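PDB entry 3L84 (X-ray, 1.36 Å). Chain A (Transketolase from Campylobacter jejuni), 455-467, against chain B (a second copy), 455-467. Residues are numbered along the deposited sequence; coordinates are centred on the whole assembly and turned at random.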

# COMPACT_ATOMS: atom_id res chain seq x y z
N PRO A 455 -6.26 10.74 -8.61
CA PRO A 455 -4.84 10.79 -8.35
C PRO A 455 -4.27 12.20 -8.31
O PRO A 455 -4.78 13.10 -8.99
CB PRO A 455 -4.24 10.02 -9.53
CG PRO A 455 -5.31 9.14 -9.98
CD PRO A 455 -6.57 9.93 -9.80
N ILE A 456 -3.29 12.40 -7.44
CA ILE A 456 -2.57 13.68 -7.33
C ILE A 456 -1.08 13.42 -7.22
O ILE A 456 -0.28 13.98 -7.99
CB ILE A 456 -3.06 14.52 -6.10
CG1 ILE A 456 -4.55 14.86 -6.18
CG2 ILE A 456 -2.20 15.78 -5.93
CD1 ILE A 456 -4.95 15.87 -7.25
N GLU A 457 -0.69 12.56 -6.29
CA GLU A 457 0.72 12.32 -5.92
C GLU A 457 1.32 11.04 -6.51
O GLU A 457 2.52 10.79 -6.34
CB GLU A 457 0.88 12.30 -4.39
CG GLU A 457 0.25 11.14 -3.65
CD GLU A 457 -1.23 11.27 -3.30
OE1 GLU A 457 -2.04 11.86 -4.08
OE2 GLU A 457 -1.65 10.71 -2.25
N GLN A 458 0.51 10.24 -7.19
CA GLN A 458 0.98 8.93 -7.62
C GLN A 458 2.01 8.98 -8.73
O GLN A 458 2.88 8.11 -8.79
CB GLN A 458 -0.21 8.04 -7.98
CG GLN A 458 -1.08 7.65 -6.78
CD GLN A 458 -1.91 8.80 -6.22
OE1 GLN A 458 -2.36 9.66 -6.97
NE2 GLN A 458 -2.15 8.80 -4.92
N LEU A 459 1.90 9.93 -9.65
CA LEU A 459 2.90 10.07 -10.69
C LEU A 459 4.26 10.33 -10.04
O LEU A 459 5.28 9.76 -10.46
CB LEU A 459 2.48 11.20 -11.62
CG LEU A 459 3.03 11.34 -13.00
CD1 LEU A 459 2.87 10.03 -13.80
CD2 LEU A 459 2.28 12.46 -13.70
N SER A 460 4.33 11.16 -9.02
CA SER A 460 5.59 11.42 -8.32
C SER A 460 6.17 10.14 -7.72
O SER A 460 7.37 9.90 -7.79
CB SER A 460 5.45 12.45 -7.21
OG SER A 460 5.16 13.73 -7.70
N THR A 461 5.33 9.33 -7.08
CA THR A 461 5.76 8.06 -6.51
C THR A 461 6.39 7.15 -7.54
O THR A 461 7.50 6.65 -7.32
CB THR A 461 4.61 7.33 -5.86
OG1 THR A 461 4.09 8.13 -4.79
CG2 THR A 461 4.99 5.94 -5.35
N PHE A 462 5.70 6.92 -8.66
CA PHE A 462 6.22 6.01 -9.66
C PHE A 462 7.46 6.56 -10.36
O PHE A 462 8.38 5.78 -10.65
CB PHE A 462 5.11 5.55 -10.62
CG PHE A 462 4.38 4.40 -10.07
CD1 PHE A 462 3.44 4.55 -9.10
CD2 PHE A 462 4.69 3.12 -10.55
CE1 PHE A 462 2.83 3.37 -8.52
CE2 PHE A 462 4.07 2.02 -10.03
CZ PHE A 462 3.20 2.14 -9.00
N ARG A 463 7.54 7.85 -10.59
CA ARG A 463 8.74 8.43 -11.15
C ARG A 463 9.90 8.33 -10.19
O ARG A 463 11.03 8.05 -10.63
CB ARG A 463 8.51 9.86 -11.57
CG ARG A 463 7.59 9.96 -12.77
CD ARG A 463 7.26 11.39 -13.06
NE ARG A 463 6.50 11.53 -14.30
CZ ARG A 463 5.84 12.62 -14.63
NH1 ARG A 463 5.73 13.62 -13.77
NH2 ARG A 463 5.19 12.66 -15.79
N ALA A 464 9.68 8.49 -8.89
CA ALA A 464 10.76 8.43 -7.91
C ALA A 464 11.26 7.01 -7.68
O ALA A 464 12.41 6.82 -7.29
CB ALA A 464 10.32 9.02 -6.59
N MSE A 465 10.42 5.99 -7.84
CA MSE A 465 10.82 4.61 -7.67
C MSE A 465 11.86 4.21 -8.73
O MSE A 465 11.58 4.28 -9.94
CB MSE A 465 9.60 3.71 -7.77
CG MSE A 465 9.95 2.22 -7.61
SE MSE A 465 8.42 1.02 -7.46
CE MSE A 465 7.11 1.94 -8.60
N PRO A 466 13.03 3.74 -8.30
CA PRO A 466 13.99 3.27 -9.29
C PRO A 466 13.51 2.10 -10.13
O PRO A 466 12.63 1.35 -9.71
CB PRO A 466 15.20 2.87 -8.42
CG PRO A 466 15.06 3.71 -7.19
CD PRO A 466 13.59 3.76 -6.94
N ASN A 467 14.18 1.90 -11.27
CA ASN A 467 13.96 0.73 -12.12
C ASN A 467 12.50 0.56 -12.58
O ASN A 467 12.00 -0.54 -12.63
CB ASN A 467 14.41 -0.59 -11.45
CG ASN A 467 15.88 -0.69 -11.23
OD1 ASN A 467 16.67 0.08 -11.81
ND2 ASN A 467 16.28 -1.69 -10.46
N PRO B 455 14.67 2.83 2.34
CA PRO B 455 13.88 3.78 1.61
C PRO B 455 14.67 4.55 0.56
O PRO B 455 15.87 4.78 0.71
CB PRO B 455 13.39 4.74 2.70
CG PRO B 455 13.43 3.94 3.93
CD PRO B 455 14.63 3.07 3.79
N ILE B 456 14.00 4.86 -0.55
CA ILE B 456 14.58 5.68 -1.63
C ILE B 456 13.56 6.71 -2.09
O ILE B 456 13.86 7.92 -2.14
CB ILE B 456 15.04 4.80 -2.84
CG1 ILE B 456 16.11 3.77 -2.44
CG2 ILE B 456 15.51 5.68 -4.00
CD1 ILE B 456 17.48 4.34 -2.10
N GLU B 457 12.36 6.26 -2.42
CA GLU B 457 11.32 7.07 -3.05
C GLU B 457 10.22 7.57 -2.10
O GLU B 457 9.34 8.33 -2.51
CB GLU B 457 10.66 6.31 -4.22
CG GLU B 457 9.82 5.11 -3.86
CD GLU B 457 10.57 3.78 -3.67
OE1 GLU B 457 11.72 3.75 -3.14
OE2 GLU B 457 9.98 2.71 -3.96
N GLN B 458 10.26 7.13 -0.84
CA GLN B 458 9.15 7.41 0.06
C GLN B 458 9.06 8.86 0.48
O GLN B 458 7.95 9.36 0.71
CB GLN B 458 9.21 6.47 1.27
CG GLN B 458 8.93 5.01 0.92
CD GLN B 458 10.05 4.33 0.15
OE1 GLN B 458 11.22 4.63 0.36
NE2 GLN B 458 9.71 3.39 -0.71
N LEU B 459 10.18 9.55 0.64
CA LEU B 459 10.15 10.97 0.95
C LEU B 459 9.41 11.71 -0.15
O LEU B 459 8.59 12.60 0.12
CB LEU B 459 11.58 11.45 1.13
CG LEU B 459 11.89 12.72 1.86
CD1 LEU B 459 11.25 12.73 3.27
CD2 LEU B 459 13.41 12.83 2.00
N SER B 460 9.65 11.38 -1.41
CA SER B 460 8.94 12.02 -2.53
C SER B 460 7.44 11.80 -2.43
O SER B 460 6.65 12.71 -2.67
CB SER B 460 9.42 11.53 -3.88
OG SER B 460 10.74 11.91 -4.16
N THR B 461 7.01 10.58 -2.13
CA THR B 461 5.60 10.26 -1.97
C THR B 461 4.94 11.12 -0.91
O THR B 461 3.90 11.73 -1.18
CB THR B 461 5.40 8.81 -1.60
OG1 THR B 461 5.90 7.99 -2.67
CG2 THR B 461 3.94 8.46 -1.31
N PHE B 462 5.52 11.17 0.28
CA PHE B 462 4.91 11.93 1.36
C PHE B 462 4.93 13.43 1.11
O PHE B 462 3.96 14.12 1.44
CB PHE B 462 5.46 11.50 2.73
CG PHE B 462 4.76 10.33 3.26
CD1 PHE B 462 5.01 9.08 2.80
CD2 PHE B 462 3.78 10.53 4.24
CE1 PHE B 462 4.21 7.97 3.27
CE2 PHE B 462 3.06 9.47 4.71
CZ PHE B 462 3.23 8.23 4.21
N ARG B 463 5.98 13.95 0.50
CA ARG B 463 6.01 15.35 0.15
C ARG B 463 4.99 15.67 -0.91
O ARG B 463 4.34 16.73 -0.83
CB ARG B 463 7.39 15.78 -0.29
CG ARG B 463 8.37 15.78 0.87
CD ARG B 463 9.76 16.05 0.37
NE ARG B 463 10.71 16.21 1.47
CZ ARG B 463 12.02 16.16 1.31
NH1 ARG B 463 12.54 15.83 0.14
NH2 ARG B 463 12.80 16.34 2.38
N ALA B 464 4.75 14.79 -1.88
CA ALA B 464 3.80 15.04 -2.95
C ALA B 464 2.35 14.94 -2.47
O ALA B 464 1.47 15.56 -3.06
CB ALA B 464 4.01 14.09 -4.10
N MSE B 465 2.06 14.13 -1.47
CA MSE B 465 0.72 14.00 -0.93
C MSE B 465 0.25 15.31 -0.30
O MSE B 465 0.89 15.82 0.64
CB MSE B 465 0.69 12.87 0.10
CG MSE B 465 -0.71 12.68 0.71
SE MSE B 465 -0.90 11.11 1.85
CE MSE B 465 0.90 10.98 2.62
N PRO B 466 -0.87 15.85 -0.76
CA PRO B 466 -1.38 17.06 -0.12
C PRO B 466 -1.74 16.88 1.35
O PRO B 466 -2.02 15.76 1.80
CB PRO B 466 -2.63 17.39 -0.95
CG PRO B 466 -2.35 16.78 -2.29
CD PRO B 466 -1.64 15.51 -1.97
N ASN B 467 -1.83 18.00 2.06
CA ASN B 467 -2.32 18.03 3.44
C ASN B 467 -1.53 17.12 4.39
O ASN B 467 -2.10 16.49 5.25
CB ASN B 467 -3.82 17.66 3.55
CG ASN B 467 -4.74 18.65 2.92
OD1 ASN B 467 -4.34 19.79 2.61
ND2 ASN B 467 -6.00 18.26 2.80

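Two copies of a short helix, residues 458 to 464 in each chain, pack nearly antiparallel across an exact two-fold axis, with 169° between their N-to-C directions and 8.4 Å between their axes at closest approach. Together the two stretches bury 569 Å², both sides summed, and each contact described from chain A recurs with the chains exchanged.

Pro A455 lies out of reach of chain B. Ile A456 starts the contact: its CA-to-CB bond points toward the other stretch although the end of the side chain leads away, and the branch at CB brings CG2 to 3.8 Å from CG of Pro B466, an apolar pairing of methyl and ring. Its backbone is held from within the chain, where N of Ile A456 donates to OE1 of Gln A458 at 2.9 Å.

Glu A457 has the largest area covered by the other stretch, 77 Å². It points toward chain B, yet much of what it offers is aliphatic: CB of Glu A457 lies 3.6 Å from CB of Ala B464, and also 3.6 Å from the backbone N of Met B465. The p rotamer at chi1 and m at chi2 fold the chain so that the carboxylate runs beside the residues following the opposite helix, with OE2 of Glu A457 3.7 Å from CG of Met B465. These are packing contacts; both carboxylate oxygens find their hydrogen bonds elsewhere in the structure, which makes a buried acid tolerable here.

Gln A458 points its CA-to-CB bond away, and Leu A459 is out of reach. One turn on from Glu A457, Ser A460 points toward the partner and is small enough to sit against a methyl group, its OG 3.8 Å from CB of Ala B464; that hydroxyl, too, is hydrogen-bonded elsewhere in the structure.

Thr A461 meets its own copy, the two CA atoms only 5.0 Å apart. Its CA-to-CB bond points sideways, and the m rotamer brings OG1 of Thr A461 to 2.8 Å from OG1 of Thr B461, the sole hydrogen bond between the stretches. A hydroxyl suits this place because it can either donate or accept, so two identical residues can pair across the axis. The backbone N of Thr A461 donates to O of Glu A457 at 3.3 Å, in the first turn of the helix.

Phe A462 and Arg A463 point away and bury nothing against chain B. Ala A464 turns back toward it, its CA 5.1 Å from CA of Glu B457; at that spacing its single methyl fills the gap, with CB of Ala A464 3.6 Å from CB of Glu B457 and 3.8 Å from OG of Ser B460.

Met A465, a selenomethionine, is the first residue to leave helical geometry. Its CG packs 3.7 Å from OE2 of Glu B457 while the end of the side chain leads away. Pro A466 closes the contact, its ring carbon CG 3.8 Å from CG2 of Ile B456, and Asn A467 is out of reach.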